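Local coordinates for putative type VI secretion protein (Escherichia coli, PDB 4HH5) that probably binds and hydrolyses ATP as a ClpA/ClpB-family chaperone of type VI secretion, of which this fragment is the helical N-terminal domain, at residues E111-R114 with S115-L119; Q146-S149 with P150-D153; G133-P136 with L137-S141. One frame throughout, in Å; residues are numbered along the deposited sequence.

Interaction 1 of 3, residues E111-R114 with S115-L119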
ATOM      1  N   GLU A 111       3.035 -15.610   4.965  1.00 26.23           N
ATOM      2  CA  GLU A 111       4.423 -15.550   4.469  1.00 26.45           C
ATOM      3  C   GLU A 111       4.611 -14.392   3.499  1.00 29.59           C
ATOM      4  O   GLU A 111       5.750 -14.010   3.218  1.00 29.41           O
ATOM      5  CB  GLU A 111       4.808 -16.859   3.750  1.00 28.03           C
ATOM      6  CG  GLU A 111       4.673 -18.119   4.588  1.00 42.60           C
ATOM      7  CD  GLU A 111       5.850 -18.458   5.481  1.00 71.61           C
ATOM      8  OE1 GLU A 111       7.007 -18.402   5.002  1.00 73.48           O
ATOM      9  OE2 GLU A 111       5.607 -18.846   6.648  1.00 69.99           O
ATOM     10  N   HIS A 112       3.497 -13.865   2.961  1.00 25.41           N
ATOM     11  CA  HIS A 112       3.493 -12.783   1.980  1.00 25.25           C
ATOM     12  C   HIS A 112       2.657 -11.585   2.396  1.00 27.12           C
ATOM     13  O   HIS A 112       1.664 -11.738   3.107  1.00 26.41           O
ATOM     14  CB  HIS A 112       3.047 -13.296   0.604  1.00 26.83           C
ATOM     15  CG  HIS A 112       4.023 -14.259   0.004  1.00 30.99           C
ATOM     16  ND1 HIS A 112       3.776 -15.615  -0.010  1.00 33.42           N
ATOM     17  CD2 HIS A 112       5.246 -14.029  -0.527  1.00 33.36           C
ATOM     18  CE1 HIS A 112       4.847 -16.167  -0.559  1.00 33.22           C
ATOM     19  NE2 HIS A 112       5.751 -15.250  -0.897  1.00 33.51           N
ATOM     20  N   ILE A 113       3.057 -10.396   1.933  1.00 21.79           N
ATOM     21  CA  ILE A 113       2.358  -9.152   2.229  1.00 20.53           C
ATOM     22  C   ILE A 113       1.380  -8.832   1.108  1.00 23.52           C
ATOM     23  O   ILE A 113       1.780  -8.757  -0.058  1.00 23.15           O
ATOM     24  CB  ILE A 113       3.340  -7.971   2.474  1.00 23.22           C
ATOM     25  CG1 ILE A 113       4.453  -8.342   3.485  1.00 23.59           C
ATOM     26  CG2 ILE A 113       2.590  -6.700   2.908  1.00 22.85           C
ATOM     27  CD1 ILE A 113       5.632  -7.333   3.502  1.00 25.51           C
ATOM     28  N   ARG A 114       0.107  -8.596   1.469  1.00 18.65           N
ATOM     29  CA  ARG A 114      -0.925  -8.197   0.514  1.00 18.00           C
ATOM     30  C   ARG A 114      -1.432  -6.809   0.876  1.00 19.81           C
ATOM     31  O   ARG A 114      -1.089  -6.317   1.958  1.00 17.41           O
ATOM     32  CB  ARG A 114      -2.034  -9.251   0.369  1.00 19.04           C
ATOM     33  CG  ARG A 114      -2.756  -9.638   1.629  1.00 30.71           C
ATOM     34  CD  ARG A 114      -3.521 -10.925   1.422  1.00 28.89           C
ATOM     35  NE  ARG A 114      -4.714 -10.731   0.592  1.00 27.39           N
ATOM     36  CZ  ARG A 114      -5.585 -11.692   0.313  1.00 39.48           C
ATOM     37  NH1 ARG A 114      -5.402 -12.920   0.786  1.00 24.48           N
ATOM     38  NH2 ARG A 114      -6.651 -11.431  -0.436  1.00 20.75           N
ATOM     39  N   SER A 115      -2.221  -6.156  -0.007  1.00 15.91           N
ATOM     40  CA  SER A 115      -2.683  -4.792   0.289  1.00 15.42           C
ATOM     41  C   SER A 115      -3.510  -4.645   1.556  1.00 18.69           C
ATOM     42  O   SER A 115      -3.421  -3.607   2.206  1.00 18.95           O
ATOM     43  CB  SER A 115      -3.340  -4.122  -0.915  1.00 18.07           C
ATOM     44  OG  SER A 115      -4.547  -4.767  -1.276  1.00 22.53           O
ATOM     45  N   VAL A 116      -4.247  -5.696   1.962  1.00 14.97           N
ATOM     46  CA  VAL A 116      -5.019  -5.654   3.214  1.00 14.17           C
ATOM     47  C   VAL A 116      -4.093  -5.490   4.432  1.00 16.15           C
ATOM     48  O   VAL A 116      -4.508  -4.887   5.413  1.00 15.03           O
ATOM     49  CB  VAL A 116      -6.030  -6.828   3.373  1.00 17.38           C
ATOM     50  CG1 VAL A 116      -5.324  -8.146   3.693  1.00 16.96           C
ATOM     51  CG2 VAL A 116      -7.085  -6.506   4.430  1.00 17.18           C
ATOM     52  N   HIS A 117      -2.840  -6.007   4.356  1.00 13.27           N
ATOM     53  CA  HIS A 117      -1.852  -5.875   5.442  1.00 13.10           C
ATOM     54  C   HIS A 117      -1.317  -4.457   5.489  1.00 17.71           C
ATOM     55  O   HIS A 117      -1.071  -3.940   6.576  1.00 17.56           O
ATOM     56  CB  HIS A 117      -0.704  -6.893   5.310  1.00 13.14           C
ATOM     57  CG  HIS A 117      -1.175  -8.316   5.291  1.00 16.44           C
ATOM     58  ND1 HIS A 117      -0.669  -9.228   4.387  1.00 18.21           N
ATOM     59  CD2 HIS A 117      -2.091  -8.936   6.074  1.00 17.80           C
ATOM     60  CE1 HIS A 117      -1.286 -10.371   4.644  1.00 17.68           C
ATOM     61  NE2 HIS A 117      -2.165 -10.236   5.641  1.00 17.58           N
ATOM     62  N   LEU A 118      -1.171  -3.817   4.316  1.00 15.11           N
ATOM     63  CA  LEU A 118      -0.762  -2.412   4.224  1.00 16.56           C
ATOM     64  C   LEU A 118      -1.897  -1.574   4.815  1.00 20.72           C
ATOM     65  O   LEU A 118      -1.635  -0.603   5.517  1.00 19.73           O
ATOM     66  CB  LEU A 118      -0.520  -1.989   2.760  1.00 17.37           C
ATOM     67  CG  LEU A 118       0.534  -2.790   1.959  1.00 22.90           C
ATOM     68  CD1 LEU A 118       0.514  -2.391   0.481  1.00 23.57           C
ATOM     69  CD2 LEU A 118       1.931  -2.574   2.509  1.00 24.87           C
ATOM     70  N   LEU A 119      -3.165  -1.989   4.572  1.00 19.68           N
ATOM     71  CA  LEU A 119      -4.326  -1.289   5.110  1.00 19.88           C
ATOM     72  C   LEU A 119      -4.402  -1.455   6.624  1.00 24.24           C
ATOM     73  O   LEU A 119      -4.646  -0.477   7.332  1.00 24.39           O
ATOM     74  CB  LEU A 119      -5.628  -1.731   4.424  1.00 20.25           C
ATOM     75  CG  LEU A 119      -6.857  -0.910   4.771  1.00 25.02           C
ATOM     76  CD1 LEU A 119      -6.708   0.538   4.307  1.00 25.20           C
ATOM     77  CD2 LEU A 119      -8.085  -1.521   4.171  1.00 27.78           C
TER

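Interaction 2 of 3, residues Q146-S149 with P150-D153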
ATOM      1  N   GLN A 146      -9.322  -8.721   9.397  1.00 17.14           N
ATOM      2  CA  GLN A 146      -8.995 -10.124   9.658  1.00 18.07           C
ATOM      3  C   GLN A 146     -10.226 -11.008   9.404  1.00 20.45           C
ATOM      4  O   GLN A 146     -10.120 -12.032   8.730  1.00 20.17           O
ATOM      5  CB  GLN A 146      -8.548 -10.250  11.119  1.00 20.05           C
ATOM      6  CG  GLN A 146      -7.564 -11.359  11.384  1.00 40.59           C
ATOM      7  CD  GLN A 146      -7.365 -11.480  12.869  1.00 61.07           C
ATOM      8  OE1 GLN A 146      -6.645 -10.693  13.493  1.00 53.62           O
ATOM      9  NE2 GLN A 146      -8.073 -12.417  13.471  1.00 55.53           N
ATOM     10  N   ARG A 147     -11.401 -10.575   9.907  1.00 16.47           N
ATOM     11  CA  ARG A 147     -12.680 -11.273   9.755  1.00 16.84           C
ATOM     12  C   ARG A 147     -13.129 -11.324   8.302  1.00 19.54           C
ATOM     13  O   ARG A 147     -13.848 -12.250   7.931  1.00 18.37           O
ATOM     14  CB  ARG A 147     -13.772 -10.608  10.608  1.00 18.98           C
ATOM     15  CG  ARG A 147     -13.569 -10.780  12.114  1.00 28.12           C
ATOM     16  CD  ARG A 147     -14.394  -9.782  12.919  1.00 37.25           C
ATOM     17  NE  ARG A 147     -15.836  -9.971  12.729  1.00 40.84           N
ATOM     18  CZ  ARG A 147     -16.762  -9.087  13.088  1.00 60.96           C
ATOM     19  NH1 ARG A 147     -16.410  -7.942  13.662  1.00 52.29           N
ATOM     20  NH2 ARG A 147     -18.046  -9.342  12.879  1.00 47.07           N
ATOM     21  N   LEU A 148     -12.713 -10.319   7.489  1.00 15.23           N
ATOM     22  CA  LEU A 148     -13.037 -10.212   6.060  1.00 15.14           C
ATOM     23  C   LEU A 148     -12.173 -11.072   5.121  1.00 19.04           C
ATOM     24  O   LEU A 148     -12.433 -11.082   3.918  1.00 18.24           O
ATOM     25  CB  LEU A 148     -13.035  -8.738   5.608  1.00 14.75           C
ATOM     26  CG  LEU A 148     -14.250  -7.922   6.078  1.00 18.91           C
ATOM     27  CD1 LEU A 148     -13.949  -6.442   6.031  1.00 19.39           C
ATOM     28  CD2 LEU A 148     -15.500  -8.260   5.262  1.00 20.18           C
ATOM     29  N   SER A 149     -11.177 -11.810   5.657  1.00 16.49           N
ATOM     30  CA  SER A 149     -10.317 -12.697   4.852  1.00 17.59           C
ATOM     31  C   SER A 149     -11.114 -13.637   3.892  1.00 21.18           C
ATOM     32  O   SER A 149     -10.749 -13.679   2.724  1.00 20.33           O
ATOM     33  CB  SER A 149      -9.375 -13.507   5.740  1.00 25.30           C
ATOM     34  OG  SER A 149      -8.616 -12.657   6.585  1.00 41.74           O
ATOM     35  N   PRO A 150     -12.218 -14.336   4.299  1.00 18.23           N
ATOM     36  CA  PRO A 150     -12.954 -15.180   3.324  1.00 18.15           C
ATOM     37  C   PRO A 150     -13.509 -14.420   2.121  1.00 21.51           C
ATOM     38  O   PRO A 150     -13.521 -14.963   1.018  1.00 21.58           O
ATOM     39  CB  PRO A 150     -14.102 -15.773   4.157  1.00 19.76           C
ATOM     40  CG  PRO A 150     -13.631 -15.694   5.559  1.00 24.21           C
ATOM     41  CD  PRO A 150     -12.830 -14.437   5.639  1.00 19.65           C
ATOM     42  N   LEU A 151     -13.970 -13.177   2.327  1.00 19.23           N
ATOM     43  CA  LEU A 151     -14.509 -12.355   1.242  1.00 19.86           C
ATOM     44  C   LEU A 151     -13.386 -11.911   0.301  1.00 21.51           C
ATOM     45  O   LEU A 151     -13.532 -12.007  -0.922  1.00 19.79           O
ATOM     46  CB  LEU A 151     -15.263 -11.136   1.792  1.00 20.84           C
ATOM     47  CG  LEU A 151     -15.861 -10.244   0.714  1.00 27.43           C
ATOM     48  CD1 LEU A 151     -17.343 -10.492   0.554  1.00 28.40           C
ATOM     49  CD2 LEU A 151     -15.485  -8.801   0.932  1.00 31.11           C
ATOM     50  N   LEU A 152     -12.263 -11.450   0.876  1.00 17.69           N
ATOM     51  CA  LEU A 152     -11.091 -11.014   0.110  1.00 18.43           C
ATOM     52  C   LEU A 152     -10.550 -12.176  -0.715  1.00 23.50           C
ATOM     53  O   LEU A 152     -10.227 -11.996  -1.885  1.00 21.63           O
ATOM     54  CB  LEU A 152      -9.990 -10.469   1.043  1.00 18.58           C
ATOM     55  CG  LEU A 152     -10.298  -9.165   1.763  1.00 23.33           C
ATOM     56  CD1 LEU A 152      -9.185  -8.819   2.690  1.00 23.30           C
ATOM     57  CD2 LEU A 152     -10.538  -8.006   0.774  1.00 25.10           C
ATOM     58  N   ASP A 153     -10.534 -13.390  -0.124  1.00 21.86           N
ATOM     59  CA  ASP A 153     -10.072 -14.583  -0.826  1.00 22.78           C
ATOM     60  C   ASP A 153     -11.033 -15.020  -1.952  1.00 27.61           C
ATOM     61  O   ASP A 153     -10.612 -15.699  -2.886  1.00 28.71           O
ATOM     62  CB  ASP A 153      -9.751 -15.711   0.169  1.00 25.24           C
ATOM     63  CG  ASP A 153      -8.478 -15.482   0.979  1.00 38.78           C
ATOM     64  OD1 ASP A 153      -7.716 -14.538   0.650  1.00 39.02           O
ATOM     65  OD2 ASP A 153      -8.226 -16.264   1.919  1.00 48.16           O
TER

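Interaction 3 of 3, residues G133-P136 with L137-S141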
ATOM      1  N   GLY A 133      -8.166  12.965   1.968  1.00 24.04           N
ATOM      2  CA  GLY A 133      -9.132  12.178   1.204  1.00 23.66           C
ATOM      3  C   GLY A 133      -9.011  10.672   1.358  1.00 26.78           C
ATOM      4  O   GLY A 133      -9.826   9.927   0.800  1.00 25.85           O
ATOM      5  N   LEU A 134      -7.996  10.208   2.115  1.00 22.20           N
ATOM      6  CA  LEU A 134      -7.791   8.784   2.379  1.00 21.48           C
ATOM      7  C   LEU A 134      -8.559   8.316   3.634  1.00 23.08           C
ATOM      8  O   LEU A 134      -8.421   7.161   4.038  1.00 21.77           O
ATOM      9  CB  LEU A 134      -6.289   8.445   2.480  1.00 21.50           C
ATOM     10  CG  LEU A 134      -5.463   8.520   1.185  1.00 26.94           C
ATOM     11  CD1 LEU A 134      -4.001   8.325   1.478  1.00 26.88           C
ATOM     12  CD2 LEU A 134      -5.891   7.457   0.181  1.00 30.13           C
ATOM     13  N   TRP A 135      -9.406   9.196   4.224  1.00 18.85           N
ATOM     14  CA  TRP A 135     -10.215   8.866   5.408  1.00 18.09           C
ATOM     15  C   TRP A 135     -11.023   7.538   5.317  1.00 20.33           C
ATOM     16  O   TRP A 135     -11.087   6.859   6.347  1.00 20.18           O
ATOM     17  CB  TRP A 135     -11.083  10.063   5.876  1.00 17.02           C
ATOM     18  CG  TRP A 135     -12.185  10.422   4.929  1.00 17.82           C
ATOM     19  CD1 TRP A 135     -12.163  11.393   3.974  1.00 20.73           C
ATOM     20  CD2 TRP A 135     -13.476   9.798   4.841  1.00 17.78           C
ATOM     21  NE1 TRP A 135     -13.354  11.405   3.283  1.00 20.30           N
ATOM     22  CE2 TRP A 135     -14.170  10.422   3.781  1.00 21.37           C
ATOM     23  CE3 TRP A 135     -14.092   8.725   5.520  1.00 19.06           C
ATOM     24  CZ2 TRP A 135     -15.454  10.025   3.392  1.00 20.85           C
ATOM     25  CZ3 TRP A 135     -15.357   8.319   5.120  1.00 20.58           C
ATOM     26  CH2 TRP A 135     -16.026   8.966   4.072  1.00 21.14           C
ATOM     27  N   PRO A 136     -11.594   7.088   4.146  1.00 15.67           N
ATOM     28  CA  PRO A 136     -12.333   5.796   4.139  1.00 15.42           C
ATOM     29  C   PRO A 136     -11.478   4.579   4.493  1.00 19.58           C
ATOM     30  O   PRO A 136     -11.977   3.621   5.082  1.00 16.97           O
ATOM     31  CB  PRO A 136     -12.862   5.689   2.700  1.00 17.15           C
ATOM     32  CG  PRO A 136     -12.887   7.121   2.197  1.00 21.36           C
ATOM     33  CD  PRO A 136     -11.648   7.718   2.805  1.00 16.88           C
ATOM     34  N   LEU A 137     -10.183   4.632   4.149  1.00 18.77           N
ATOM     35  CA  LEU A 137      -9.204   3.575   4.417  1.00 19.22           C
ATOM     36  C   LEU A 137      -8.983   3.393   5.934  1.00 24.43           C
ATOM     37  O   LEU A 137      -8.546   2.332   6.361  1.00 26.00           O
ATOM     38  CB  LEU A 137      -7.877   3.925   3.706  1.00 19.44           C
ATOM     39  CG  LEU A 137      -7.791   3.631   2.187  1.00 23.70           C
ATOM     40  CD1 LEU A 137      -8.580   4.635   1.355  1.00 23.53           C
ATOM     41  CD2 LEU A 137      -6.357   3.646   1.714  1.00 25.53           C
ATOM     42  N   LEU A 138      -9.307   4.415   6.740  1.00 21.41           N
ATOM     43  CA  LEU A 138      -9.161   4.399   8.203  1.00 21.92           C
ATOM     44  C   LEU A 138     -10.434   3.955   8.947  1.00 25.30           C
ATOM     45  O   LEU A 138     -10.437   3.920  10.182  1.00 25.42           O
ATOM     46  CB  LEU A 138      -8.695   5.785   8.706  1.00 22.24           C
ATOM     47  CG  LEU A 138      -7.459   6.403   8.023  1.00 27.48           C
ATOM     48  CD1 LEU A 138      -7.163   7.784   8.584  1.00 28.12           C
ATOM     49  CD2 LEU A 138      -6.227   5.500   8.151  1.00 29.56           C
ATOM     50  N   THR A 139     -11.509   3.616   8.206  1.00 22.15           N
ATOM     51  CA  THR A 139     -12.806   3.240   8.792  1.00 22.37           C
ATOM     52  C   THR A 139     -12.901   1.820   9.334  1.00 27.70           C
ATOM     53  O   THR A 139     -13.674   1.589  10.261  1.00 27.62           O
ATOM     54  CB  THR A 139     -14.001   3.613   7.891  1.00 26.36           C
ATOM     55  OG1 THR A 139     -13.931   2.870   6.676  1.00 26.68           O
ATOM     56  CG2 THR A 139     -14.101   5.113   7.621  1.00 22.98           C
ATOM     57  N   LEU A 140     -12.155   0.869   8.751  1.00 23.80           N
ATOM     58  CA  LEU A 140     -12.176  -0.524   9.204  1.00 23.15           C
ATOM     59  C   LEU A 140     -11.032  -0.759  10.178  1.00 25.97           C
ATOM     60  O   LEU A 140      -9.944  -0.238   9.977  1.00 26.61           O
ATOM     61  CB  LEU A 140     -12.067  -1.504   8.010  1.00 23.20           C
ATOM     62  CG  LEU A 140     -13.153  -1.417   6.926  1.00 27.39           C
ATOM     63  CD1 LEU A 140     -12.670  -2.019   5.623  1.00 26.94           C
ATOM     64  CD2 LEU A 140     -14.453  -2.079   7.379  1.00 29.92           C
ATOM     65  N   SER A 141     -11.288  -1.504  11.255  1.00 20.35           N
ATOM     66  CA  SER A 141     -10.262  -1.846  12.233  1.00 18.72           C
ATOM     67  C   SER A 141      -9.489  -3.077  11.738  1.00 20.80           C
ATOM     68  O   SER A 141      -9.968  -3.771  10.834  1.00 19.65           O
ATOM     69  CB  SER A 141     -10.906  -2.157  13.573  1.00 19.00           C
ATOM     70  OG  SER A 141     -11.654  -3.356  13.471  1.00 23.75           O
TER

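Interaction 1 of 3, residues E111-R114 with S115-L119
Arg114 and His117 meet at the N-cap of helix 115-124, in the Clp N-terminal domain, where the side chain of His117, three residues on, accepts from the N-cap backbone N. That bond, from Arg114 N to ND1 of His117, measures 3.1 Å. It is close to straight (171°) but reaches ND1 from 29° outside the imidazole plane. ND1 is therefore the accepting nitrogen, which is consistent with a proton on NE2; that atom makes a weak bond with Glu110. Arg114 O also accepts, starting the helix: it takes His117 N at 3.0 Å, with the donor above the carbonyl plane, and more weakly Leu118 N.

Packing is tightest round the root of the arginine. With chi1 at 57°, Arg114 CG sits between its own N and carbonyl carbon, which brings it to 3.4 Å from His117 CE1. CG1 of Val116 closes in on the same arginine CG at 3.6 Å and also lies over a face of the imidazole, offset toward the rim. Beyond CG the arginine chain bends and carries its guanidinium to salt bridges with Asp54 and Asp153, leaving that plane nearly perpendicular to the His117 ring.

The other side is loose. His112 is exposed and its own ring leads away from the helix; what it brings to the contact is its carbonyl oxygen, 3.6 Å from His117 CE1. Beneath the turn the contact becomes apolar and buried: Ile113 CG2, anti to its backbone N, touches His117 CB at 4.1 Å and Leu118 CD2 at 4.2 Å.

Interaction 2 of 3, residues Q146-S149 with P150-D153
Helix 142-147 passes to helix 149-155 through the single residue Leu148, at the surface of the domain; Ser149 already opens the second helix. Leu148 O faces into the first turn of that helix and takes the N-H of Leu152 at 3.1 Å, almost straight (170°) and nearly along the C=O axis. Leu151 N reaches the same oxygen at 3.0 Å, but at a poor angle that makes the bond weak. One residue on, Ser149 O accepts from Asp153 N at 2.9 Å, so the regular helical pattern is already running.

Among the side chains, Leu152 points back toward the junction and lays its CG 3.6 Å from Leu148 O, an apolar cover over the accepting carbonyl. CD2 of Leu148 and CD2 of Leu151 make a looser contact at 4.4 Å; both leucines also rest on helix 54-61. Pro150 puts its CD 3.3 Å from Arg147 O, with the ring beside the last carbonyl of the first helix.

Ser149 OG, held beside its own backbone N (chi1 -55°), donates to Gln146 O at 2.7 Å. Ser149 N joins it on that oxygen at 3.3 Å, from the same face of the carbonyl plane. A carbonyl near the end of helix 142-147 is thus satisfied twice by one residue, the first of the next helix.

Interaction 3 of 3, residues G133-P136 with L137-S141
This is a local contact within a 3-10 turn, in the connection between helix 115-124 and helix 142-147, where Leu134, Trp135 and Pro136 each bond to the residue three places on. Leu134 O accepts from Leu137 N at 3.1 Å and Trp135 O from Leu138 N at 3.0 Å. Both donors stand well above the planes of their carbonyls, off the lone pairs.

The turn ends on Pro136 O, which is gripped twice by one residue. Thr139 N approaches from above the carbonyl plane at 3.2 Å, while Thr139 OG1 comes in the plane, on a lone pair, at 2.6 Å. The hydroxyl gets there because chi1 of 64° sets OG1 between the threonine's own N and carbonyl carbon. The two donors use different directions round the oxygen and do not compete for one lone pair. With OG1 committed to the carbonyl, the methyl of Thr139 turns to the tryptophan: CG2 lies at the ring edge, near its plane, 4.2 Å from Trp135 CE3. A face of that indole is met by Pro136 CD, 3.4 Å above the plane and offset toward the rim. Tryptophan and threonine are on the exposed side of the turn.

On the buried side Leu134 and Leu137 face the interior together. Leu134 CD2 touches both methyls of Leu137, at 4.1 Å from CD1 and the same from CD2, the two chains meeting at a slant. Around this apolar pair the helices close in: Leu134 and Leu137 reach Ile69 of helix 66-78 and Leu44 of helix 40-50, Pro136 also packs on Ile69, and Leu137 and Leu138 both lie against Leu122 of helix 115-124.

Overall arrangement
Along the chain the order is interaction 1, interaction 3, interaction 2, all in the later part of one Clp N-terminal domain. Helix 115-124 ties them together. Its start is interaction 1, whose centre is about 12 Å from that of interaction 2; these two touch through the Arg114-Asp153 salt bridge and through Val116 packed on Leu152. Interaction 3, with its centre about 16 Å from that of interaction 1, meets the same helix where Leu119 lies on the backbone of Leu137. Interactions 2 and 3 do not touch, their nearest atoms about 5 Å apart. The 3-10 turn before helix 142-147 and helix 149-155 after it are thus both packed on helix 115-124 or its N-cap.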